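Local coordinates for protein vanadium-dependent bromoperoxidase (Corallina officinalis, PDB 1QHB) that catalyses the bromination of organic substrates by hydrogen peroxide with a vanadate cofactor, as a homododecamer whose subunits each bind a stabilising calcium ion, at residues E572-S575 with L576-E580; R11-A14 with S15-T18; E408-G411 with G412-V416; V431-L434 with V435-S439. All coordinates share one frame; numbering follows the deposited sequence.

Contact 1 (E572-S575 with L576-E580)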
loop_
_atom_site.group_PDB
_atom_site.type_symbol
_atom_site.label_atom_id
_atom_site.label_comp_id
_atom_site.label_asym_id
_atom_site.label_seq_id
_atom_site.Cartn_x
_atom_site.Cartn_y
_atom_site.Cartn_z
ATOM N N GLU A 572 -24.331 -16.217 3.298
ATOM C CA GLU A 572 -23.304 -15.604 4.169
ATOM C C GLU A 572 -22.706 -14.312 3.611
ATOM O O GLU A 572 -22.502 -13.371 4.369
ATOM C CB GLU A 572 -22.083 -16.500 4.441
ATOM C CG GLU A 572 -22.530 -17.779 5.164
ATOM C CD GLU A 572 -21.376 -18.752 5.345
ATOM O OE1 GLU A 572 -20.384 -18.636 4.586
ATOM O OE2 GLU A 572 -21.483 -19.616 6.245
ATOM N N GLU A 573 -22.433 -14.305 2.311
ATOM C CA GLU A 573 -21.895 -13.105 1.671
ATOM C C GLU A 573 -22.912 -11.975 1.623
ATOM O O GLU A 573 -22.481 -10.830 1.870
ATOM C CB GLU A 573 -21.431 -13.447 0.261
ATOM C CG GLU A 573 -20.097 -14.192 0.321
ATOM C CD GLU A 573 -19.833 -14.872 -1.024
ATOM O OE1 GLU A 573 -19.947 -14.237 -2.094
ATOM O OE2 GLU A 573 -19.508 -16.075 -0.930
ATOM N N GLN A 574 -24.160 -12.311 1.397
ATOM C CA GLN A 574 -25.227 -11.328 1.376
ATOM C C GLN A 574 -25.565 -10.781 2.736
ATOM O O GLN A 574 -26.126 -9.674 2.834
ATOM C CB GLN A 574 -26.486 -11.961 0.758
ATOM C CG GLN A 574 -26.359 -11.907 -0.774
ATOM C CD GLN A 574 -27.677 -12.391 -1.418
ATOM O OE1 GLN A 574 -28.658 -12.669 -0.751
ATOM N NE2 GLN A 574 -27.664 -12.468 -2.741
ATOM N N SER A 575 -25.154 -11.424 3.820
ATOM C CA SER A 575 -25.438 -10.944 5.156
ATOM C C SER A 575 -24.671 -9.665 5.429
ATOM O O SER A 575 -25.110 -8.880 6.267
ATOM C CB SER A 575 -25.109 -11.986 6.228
ATOM O OG SER A 575 -23.706 -12.184 6.314
ATOM N N LEU A 576 -23.596 -9.355 4.699
ATOM C CA LEU A 576 -22.876 -8.115 4.904
ATOM C C LEU A 576 -23.631 -6.924 4.360
ATOM O O LEU A 576 -23.276 -5.819 4.724
ATOM C CB LEU A 576 -21.495 -8.180 4.272
ATOM C CG LEU A 576 -20.590 -9.330 4.778
ATOM C CD1 LEU A 576 -19.340 -9.348 3.915
ATOM C CD2 LEU A 576 -20.237 -9.143 6.239
ATOM N N THR A 577 -24.693 -7.091 3.580
ATOM C CA THR A 577 -25.386 -5.964 2.993
ATOM C C THR A 577 -26.487 -5.333 3.791
ATOM O O THR A 577 -26.937 -4.255 3.388
ATOM C CB THR A 577 -25.997 -6.449 1.635
ATOM O OG1 THR A 577 -26.967 -7.487 1.891
ATOM C CG2 THR A 577 -24.934 -7.032 0.742
ATOM N N TYR A 578 -27.021 -5.973 4.820
ATOM C CA TYR A 578 -28.169 -5.512 5.573
ATOM C C TYR A 578 -27.767 -4.773 6.858
ATOM O O TYR A 578 -26.798 -5.161 7.510
ATOM C CB TYR A 578 -29.053 -6.680 6.061
ATOM C CG TYR A 578 -29.511 -7.561 4.916
ATOM C CD1 TYR A 578 -30.574 -7.214 4.090
ATOM C CD2 TYR A 578 -28.828 -8.728 4.666
ATOM C CE1 TYR A 578 -30.931 -8.025 3.028
ATOM C CE2 TYR A 578 -29.194 -9.560 3.619
ATOM C CZ TYR A 578 -30.239 -9.192 2.812
ATOM O OH TYR A 578 -30.552 -10.050 1.762
ATOM N N GLY A 579 -28.560 -3.765 7.221
ATOM C CA GLY A 579 -28.202 -3.080 8.480
ATOM C C GLY A 579 -29.052 -3.687 9.608
ATOM O O GLY A 579 -28.708 -3.528 10.781
ATOM N N GLU A 580 -30.139 -4.398 9.316
ATOM C CA GLU A 580 -30.979 -4.945 10.363
ATOM C C GLU A 580 -30.278 -6.020 11.187
ATOM O O GLU A 580 -29.300 -6.665 10.832
ATOM C CB GLU A 580 -32.283 -5.493 9.744
ATOM C CG GLU A 580 -33.211 -4.463 9.157
ATOM C CD GLU A 580 -32.906 -4.029 7.752
ATOM O OE1 GLU A 580 -32.099 -4.566 6.973
ATOM O OE2 GLU A 580 -33.563 -3.039 7.329
HETATM O O HOH W 1 -29.870 -12.564 1.910
HETATM O O HOH W 2 -30.818 -11.305 -1.356
#
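Tyr578 folds back over Gln574 where helix 553-574 runs out into an i to i+3 turn, closed by Thr577 N to Gln574 O after a weak Leu576 N to Glu573 O bond. Beyond CB and CG, the near edge of the tyrosine ring passes the Gln574 carbonyl obliquely: Tyr578 CD2 is 3.4 Å and Tyr578 CE2 3.2 Å from Gln574 O. Thr577 OG1 sits over one ring face, near the rim. At the tip, Tyr578 OH stays 4.1 Å from Gln574 OE1, and water joins them: one water donates to Gln574 OE1 (2.9 Å) and lies 2.6 Å from Tyr578 OH, while a second also donates to OE1 but holds the hydroxyl weakly. Amide and ring planes stand 72° apart. Gln574 NE2 binds Glu135, and the ring meets Phe582 edge-to-face, its side chain about 9 Å from that of Phe359 at the calcium site. Glu573 turns away to salt bridges with Arg29 and with Arg19 of a second subunit. At the backbone, Thr577 grips Gln574 O twice: its N comes from above the carbonyl plane, 3.0 Å from Gln574 O, whereas OG1, set between backbone N and carbonyl carbon (chi1 63°), donates within that plane, 2.5 Å from Gln574 O.

Contact 2 (R11-A14 with S15-T18)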
loop_
_atom_site.group_PDB
_atom_site.type_symbol
_atom_site.label_atom_id
_atom_site.label_comp_id
_atom_site.label_asym_id
_atom_site.label_seq_id
_atom_site.Cartn_x
_atom_site.Cartn_y
_atom_site.Cartn_z
ATOM N N ARG A 11 -21.617 7.168 0.695
ATOM C CA ARG A 11 -22.395 5.988 0.377
ATOM C C ARG A 11 -21.712 5.134 -0.670
ATOM O O ARG A 11 -21.601 3.913 -0.507
ATOM C CB ARG A 11 -23.780 6.464 -0.155
ATOM C CG ARG A 11 -24.652 5.347 -0.682
ATOM C CD ARG A 11 -25.097 4.416 0.439
ATOM N NE ARG A 11 -25.862 3.304 -0.140
ATOM C CZ ARG A 11 -26.608 2.378 0.470
ATOM N NH1 ARG A 11 -26.792 2.377 1.786
ATOM N NH2 ARG A 11 -27.190 1.412 -0.200
ATOM N N ALA A 12 -21.193 5.737 -1.723
ATOM C CA ALA A 12 -20.516 5.034 -2.801
ATOM C C ALA A 12 -19.368 4.192 -2.270
ATOM O O ALA A 12 -19.185 3.035 -2.594
ATOM C CB ALA A 12 -20.025 6.036 -3.857
ATOM N N LYS A 13 -18.564 4.760 -1.380
ATOM C CA LYS A 13 -17.413 4.078 -0.810
ATOM C C LYS A 13 -17.760 2.948 0.128
ATOM O O LYS A 13 -17.134 1.876 0.176
ATOM C CB LYS A 13 -16.534 5.107 -0.085
ATOM C CG LYS A 13 -15.150 4.566 0.165
ATOM C CD LYS A 13 -14.440 4.126 -1.113
ATOM C CE LYS A 13 -12.955 3.912 -0.861
ATOM N NZ LYS A 13 -12.695 3.226 0.438
ATOM N N ALA A 14 -18.835 3.107 0.904
ATOM C CA ALA A 14 -19.366 2.071 1.765
ATOM C C ALA A 14 -19.896 0.941 0.874
ATOM O O ALA A 14 -19.813 -0.213 1.298
ATOM C CB ALA A 14 -20.539 2.595 2.613
ATOM N N SER A 15 -20.523 1.256 -0.265
ATOM C CA SER A 15 -21.024 0.186 -1.133
ATOM C C SER A 15 -19.841 -0.596 -1.685
ATOM O O SER A 15 -19.832 -1.809 -1.680
ATOM C CB SER A 15 -21.804 0.777 -2.345
ATOM O OG SER A 15 -22.183 -0.302 -3.184
ATOM N N PHE A 16 -18.769 0.102 -2.120
ATOM C CA PHE A 16 -17.587 -0.537 -2.668
ATOM C C PHE A 16 -16.946 -1.448 -1.641
ATOM O O PHE A 16 -16.572 -2.579 -1.917
ATOM C CB PHE A 16 -16.561 0.518 -3.121
ATOM C CG PHE A 16 -15.212 -0.027 -3.512
ATOM C CD1 PHE A 16 -15.024 -0.611 -4.743
ATOM C CD2 PHE A 16 -14.137 0.073 -2.631
ATOM C CE1 PHE A 16 -13.798 -1.118 -5.116
ATOM C CE2 PHE A 16 -12.896 -0.453 -2.990
ATOM C CZ PHE A 16 -12.709 -1.091 -4.240
ATOM N N ASP A 17 -16.766 -0.909 -0.438
ATOM C CA ASP A 17 -16.181 -1.642 0.686
ATOM C C ASP A 17 -17.018 -2.846 1.096
ATOM O O ASP A 17 -16.464 -3.836 1.584
ATOM C CB ASP A 17 -16.043 -0.656 1.890
ATOM C CG ASP A 17 -14.853 0.266 1.755
ATOM O OD1 ASP A 17 -13.984 0.097 0.887
ATOM O OD2 ASP A 17 -14.793 1.228 2.551
ATOM N N THR A 18 -18.353 -2.778 0.999
ATOM C CA THR A 18 -19.175 -3.970 1.320
ATOM C C THR A 18 -18.893 -5.100 0.344
ATOM O O THR A 18 -18.640 -6.253 0.766
ATOM C CB THR A 18 -20.664 -3.578 1.317
ATOM O OG1 THR A 18 -20.865 -2.584 2.313
ATOM C CG2 THR A 18 -21.551 -4.773 1.661
#
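The Asp17 carboxylate and the Phe16 ring are the flat groups facing Lys13, one turn back on helix 11-28. The lysine chain, bent at chi2 (57°) and again at chi4, crosses the carboxylate obliquely, and NZ comes to 3.4 Å from Asp17 OD1, a salt bridge whose hydrogen bond is weak. OD2 has a firmer partner in Gln9 NE2, so the carboxylate is shared between lysine and amide. Beside it the Phe16 ring takes the lysine methylene obliquely, with Lys13 CD 4.3 Å from Phe16 CD2. Lys13 and Asp17 thus form an i to i+4 ion pair on a regular alpha-helix, whose backbone ladder runs from Ser15 N to Arg11 O (2.9 Å) onward. On another side, Thr18 folds its hydroxyl back onto the preceding turn: OG1 donates to Ala14 O at 2.8 Å, and Thr18 N reaches the same oxygen, 3.0 Å from Ala14 O, from the opposite face of its plane. Arg11 turns its guanidinium to Asp138 and Leu130 O of a second subunit, where Phe132 also packs on Ala14. Helix 11-28 therefore lies in an assembly interface: a third subunit brings Asn7 against Asp17 and Thr18, and the helix's own later turns meet the end of helix 553-574.

Contact 3 (E408-G411 with G412-V416)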
loop_
_atom_site.group_PDB
_atom_site.type_symbol
_atom_site.label_atom_id
_atom_site.label_comp_id
_atom_site.label_asym_id
_atom_site.label_seq_id
_atom_site.Cartn_x
_atom_site.Cartn_y
_atom_site.Cartn_z
ATOM N N GLU A 408 -26.824 -45.064 -19.240
ATOM C CA GLU A 408 -27.043 -45.742 -20.498
ATOM C C GLU A 408 -25.763 -46.323 -21.070
ATOM O O GLU A 408 -25.808 -47.467 -21.606
ATOM C CB GLU A 408 -27.656 -44.784 -21.524
ATOM C CG GLU A 408 -26.692 -43.701 -22.014
ATOM C CD GLU A 408 -27.479 -42.517 -22.509
ATOM O OE1 GLU A 408 -28.508 -42.109 -21.871
ATOM O OE2 GLU A 408 -27.069 -41.976 -23.538
ATOM N N ALA A 409 -24.620 -45.666 -20.906
ATOM C CA ALA A 409 -23.340 -46.201 -21.411
ATOM C C ALA A 409 -22.958 -47.442 -20.634
ATOM O O ALA A 409 -22.420 -48.416 -21.156
ATOM C CB ALA A 409 -22.276 -45.123 -21.235
ATOM N N THR A 410 -23.227 -47.431 -19.322
ATOM C CA THR A 410 -22.946 -48.591 -18.488
ATOM C C THR A 410 -23.797 -49.779 -18.927
ATOM O O THR A 410 -23.303 -50.919 -18.892
ATOM C CB THR A 410 -23.196 -48.302 -17.003
ATOM O OG1 THR A 410 -22.376 -47.190 -16.611
ATOM C CG2 THR A 410 -22.709 -49.502 -16.155
ATOM N N GLY A 411 -25.063 -49.508 -19.301
ATOM C CA GLY A 411 -25.943 -50.598 -19.766
ATOM C C GLY A 411 -25.368 -51.113 -21.100
ATOM O O GLY A 411 -25.348 -52.294 -21.371
ATOM N N GLY A 412 -24.817 -50.223 -21.935
ATOM C CA GLY A 412 -24.167 -50.598 -23.187
ATOM C C GLY A 412 -23.027 -51.591 -22.904
ATOM O O GLY A 412 -22.797 -52.546 -23.671
ATOM N N LEU A 413 -22.223 -51.355 -21.858
ATOM C CA LEU A 413 -21.089 -52.206 -21.542
ATOM C C LEU A 413 -21.563 -53.576 -21.111
ATOM O O LEU A 413 -20.967 -54.603 -21.410
ATOM C CB LEU A 413 -20.222 -51.614 -20.409
ATOM C CG LEU A 413 -19.485 -50.288 -20.698
ATOM C CD1 LEU A 413 -18.751 -49.827 -19.447
ATOM C CD2 LEU A 413 -18.549 -50.438 -21.890
ATOM N N ILE A 414 -22.592 -53.628 -20.311
ATOM C CA ILE A 414 -23.222 -54.849 -19.827
ATOM C C ILE A 414 -23.810 -55.618 -21.005
ATOM O O ILE A 414 -23.574 -56.815 -21.075
ATOM C CB ILE A 414 -24.360 -54.447 -18.872
ATOM C CG1 ILE A 414 -23.742 -53.879 -17.586
ATOM C CG2 ILE A 414 -25.310 -55.605 -18.642
ATOM C CD1 ILE A 414 -24.756 -53.350 -16.580
ATOM N N SER A 415 -24.558 -54.954 -21.912
ATOM C CA SER A 415 -25.144 -55.712 -23.010
ATOM C C SER A 415 -24.087 -56.375 -23.884
ATOM O O SER A 415 -24.153 -57.573 -24.214
ATOM C CB SER A 415 -26.045 -54.798 -23.861
ATOM O OG SER A 415 -26.868 -55.719 -24.607
ATOM N N VAL A 416 -23.061 -55.616 -24.281
ATOM C CA VAL A 416 -21.976 -56.151 -25.103
ATOM C C VAL A 416 -21.247 -57.284 -24.403
ATOM O O VAL A 416 -21.014 -58.314 -25.040
ATOM C CB VAL A 416 -21.006 -55.031 -25.477
ATOM C CG1 VAL A 416 -19.706 -55.538 -26.087
ATOM C CG2 VAL A 416 -21.742 -54.093 -26.417
#
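Thr410 and Ile414 sit one turn apart on helix 407-422. The Ile414 CG1 branch is turned back along the helix, anti to its carbonyl carbon (chi1 -70°), which brings CG1 to 3.3 Å from Thr410 O and carries CD1 on toward the threonine methyl, 4.4 Å from Thr410 CG2. Leu413 does the same one residue earlier: its CG comes to 3.5 Å from Ala409 O, so both side chains lean over carbonyls of the preceding turn. Between the turns runs an alpha-helical ladder, from Gly412 N to Glu408 O (2.9 Å) through to Ser415 N to Gly411 O (2.8 Å). Gly411 and Gly412 put no side chain into this buried stretch. The polar ends look outward from the ladder: Thr410 OG1 to Tyr552 OH, Ser415 OG to Phe465 N, and Glu408 to Lys59, Gln302 and Ser475 N. Glu408 also lies about 4 Å, side chain to side chain, from Arg406, which is placed in the vanadate-binding site. The chemistry is thus divided: methyls of Thr410 and Ile414 give an apolar strip to neighbouring helices, while the buried carboxylate of Glu408, held by a lysine and two N-H donors, is probably kept charged close to that arginine.

Contact 4 (V431-L434 with V435-S439)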
loop_
_atom_site.group_PDB
_atom_site.type_symbol
_atom_site.label_atom_id
_atom_site.label_comp_id
_atom_site.label_asym_id
_atom_site.label_seq_id
_atom_site.Cartn_x
_atom_site.Cartn_y
_atom_site.Cartn_z
ATOM N N VAL A 431 -16.474 -55.522 -16.593
ATOM C CA VAL A 431 -17.812 -55.581 -15.999
ATOM C C VAL A 431 -18.275 -57.010 -15.742
ATOM O O VAL A 431 -19.469 -57.194 -15.467
ATOM C CB VAL A 431 -18.816 -54.750 -16.804
ATOM C CG1 VAL A 431 -18.350 -53.277 -16.858
ATOM C CG2 VAL A 431 -19.039 -55.239 -18.207
ATOM N N ASP A 432 -17.395 -58.019 -15.656
ATOM C CA ASP A 432 -17.875 -59.400 -15.530
ATOM C C ASP A 432 -18.680 -59.609 -14.254
ATOM O O ASP A 432 -19.681 -60.313 -14.158
ATOM C CB ASP A 432 -16.668 -60.361 -15.440
ATOM C CG ASP A 432 -16.094 -60.740 -16.780
ATOM O OD1 ASP A 432 -16.609 -60.335 -17.836
ATOM O OD2 ASP A 432 -15.078 -61.474 -16.770
ATOM N N VAL A 433 -18.191 -59.026 -13.162
ATOM C CA VAL A 433 -18.879 -59.171 -11.879
ATOM C C VAL A 433 -20.181 -58.395 -11.859
ATOM O O VAL A 433 -21.164 -58.871 -11.309
ATOM C CB VAL A 433 -17.940 -58.736 -10.769
ATOM C CG1 VAL A 433 -18.611 -58.740 -9.399
ATOM C CG2 VAL A 433 -16.729 -59.663 -10.762
ATOM N N LEU A 434 -20.213 -57.243 -12.508
ATOM C CA LEU A 434 -21.448 -56.453 -12.597
ATOM C C LEU A 434 -22.485 -57.290 -13.344
ATOM O O LEU A 434 -23.605 -57.478 -12.859
ATOM C CB LEU A 434 -21.081 -55.135 -13.282
ATOM C CG LEU A 434 -22.137 -54.139 -13.745
ATOM C CD1 LEU A 434 -23.032 -53.632 -12.637
ATOM C CD2 LEU A 434 -21.445 -52.940 -14.388
ATOM N N VAL A 435 -22.091 -57.911 -14.466
ATOM C CA VAL A 435 -23.034 -58.754 -15.212
ATOM C C VAL A 435 -23.447 -59.973 -14.407
ATOM O O VAL A 435 -24.644 -60.273 -14.337
ATOM C CB VAL A 435 -22.435 -59.172 -16.573
ATOM C CG1 VAL A 435 -23.252 -60.227 -17.282
ATOM C CG2 VAL A 435 -22.266 -57.955 -17.456
ATOM N N GLU A 436 -22.508 -60.652 -13.734
ATOM C CA GLU A 436 -22.900 -61.853 -13.004
ATOM C C GLU A 436 -23.911 -61.576 -11.905
ATOM O O GLU A 436 -24.879 -62.323 -11.732
ATOM C CB GLU A 436 -21.646 -62.504 -12.428
ATOM C CG GLU A 436 -21.933 -63.721 -11.562
ATOM C CD GLU A 436 -20.701 -64.076 -10.745
ATOM O OE1 GLU A 436 -19.652 -64.363 -11.367
ATOM O OE2 GLU A 436 -20.773 -64.059 -9.500
ATOM N N GLU A 437 -23.680 -60.531 -11.104
ATOM C CA GLU A 437 -24.580 -60.223 -10.011
ATOM C C GLU A 437 -25.953 -59.708 -10.422
ATOM O O GLU A 437 -26.818 -59.792 -9.549
ATOM C CB GLU A 437 -23.986 -59.120 -9.122
ATOM C CG GLU A 437 -22.547 -59.403 -8.760
ATOM C CD GLU A 437 -22.380 -59.964 -7.371
ATOM O OE1 GLU A 437 -23.382 -60.380 -6.753
ATOM O OE2 GLU A 437 -21.205 -59.941 -6.943
ATOM N N LEU A 438 -26.138 -59.162 -11.607
ATOM C CA LEU A 438 -27.454 -58.705 -12.041
ATOM C C LEU A 438 -28.183 -59.721 -12.903
ATOM O O LEU A 438 -29.193 -59.345 -13.530
ATOM C CB LEU A 438 -27.274 -57.455 -12.929
ATOM C CG LEU A 438 -26.695 -56.206 -12.263
ATOM C CD1 LEU A 438 -26.550 -55.110 -13.302
ATOM C CD2 LEU A 438 -27.594 -55.785 -11.104
ATOM N N SER A 439 -27.675 -60.957 -12.990
ATOM C CA SER A 439 -28.244 -61.957 -13.880
ATOM C C SER A 439 -29.743 -62.099 -13.868
ATOM O O SER A 439 -30.257 -62.011 -14.979
ATOM C CB SER A 439 -27.622 -63.341 -13.634
ATOM O OG SER A 439 -28.197 -63.867 -12.450
#
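Leu434 and Leu438 make the main apolar contact of the short helix 432-437: the two chains run alongside each other in the same direction, with Leu434 CD1 and Leu438 CD1 3.9 Å apart. Leu438 gets there through a first torsion of -65°, which swings CG back over the preceding turn, 3.4 Å from Leu434 O. A second, looser apolar pair joins Val431 and Val435, whose CG2 methyls stand 4.3 Å apart (Val431 CG2 to Val435 CG2).

On the neighbouring flank the pairing is mixed. Val433 and Glu437 also lie alongside each other, and the bend in the glutamate chain at chi2 (-101°) turns its carboxylate so that OE2 lies 3.8 Å from Val433 CG1, a contact of oxygen with methyl.

The hydrogen bonds between the two segments are all backbone. Val431, at the N-cap position, offers its carbonyl to Val435 N at 2.9 Å from Val431 O; Glu437 N reaches Val433 O at 3.0 Å, and the last rung is longer, Leu438 N to Leu434 O at 3.3 Å, just where Leu438 leaves helical geometry before the next helix starts. Asp432 OD1 is hydrogen-bonded to Asn417 ND2, outside the two segments.

The result is an amphipathic helix: Val431 and Val435 turn to helix 407-422, Leu438 to helix 153-167 and Leu434 to both, while the exposed flank carries Asp432, Val433, Glu436 and Glu437, the last also touching Ile156.

Along the chain the order is contact 2, contact 3, contact 4 and contact 1, and in space they form two pairs on opposite sides of the chain's centre. Contacts 1 and 2, their centres 13 Å apart, bring the turn after helix 553-574 against helix 11-28, with Leu576 O 3.7 Å from Thr18 CG2; both also touch a third subunit, so regions near both ends of the chain meet in the dodecamer's interfaces. Contacts 3 and 4, 11 Å apart centre to centre, lie on successive helices 407-422 and 432-437, packed through Ile414 CD1 and Leu434 CG (3.9 Å) within a single subunit; only contact 3 comes near the vanadate site, through Glu408 close to Arg406. Contacts 1 and 3 are about 50 Å apart between centres.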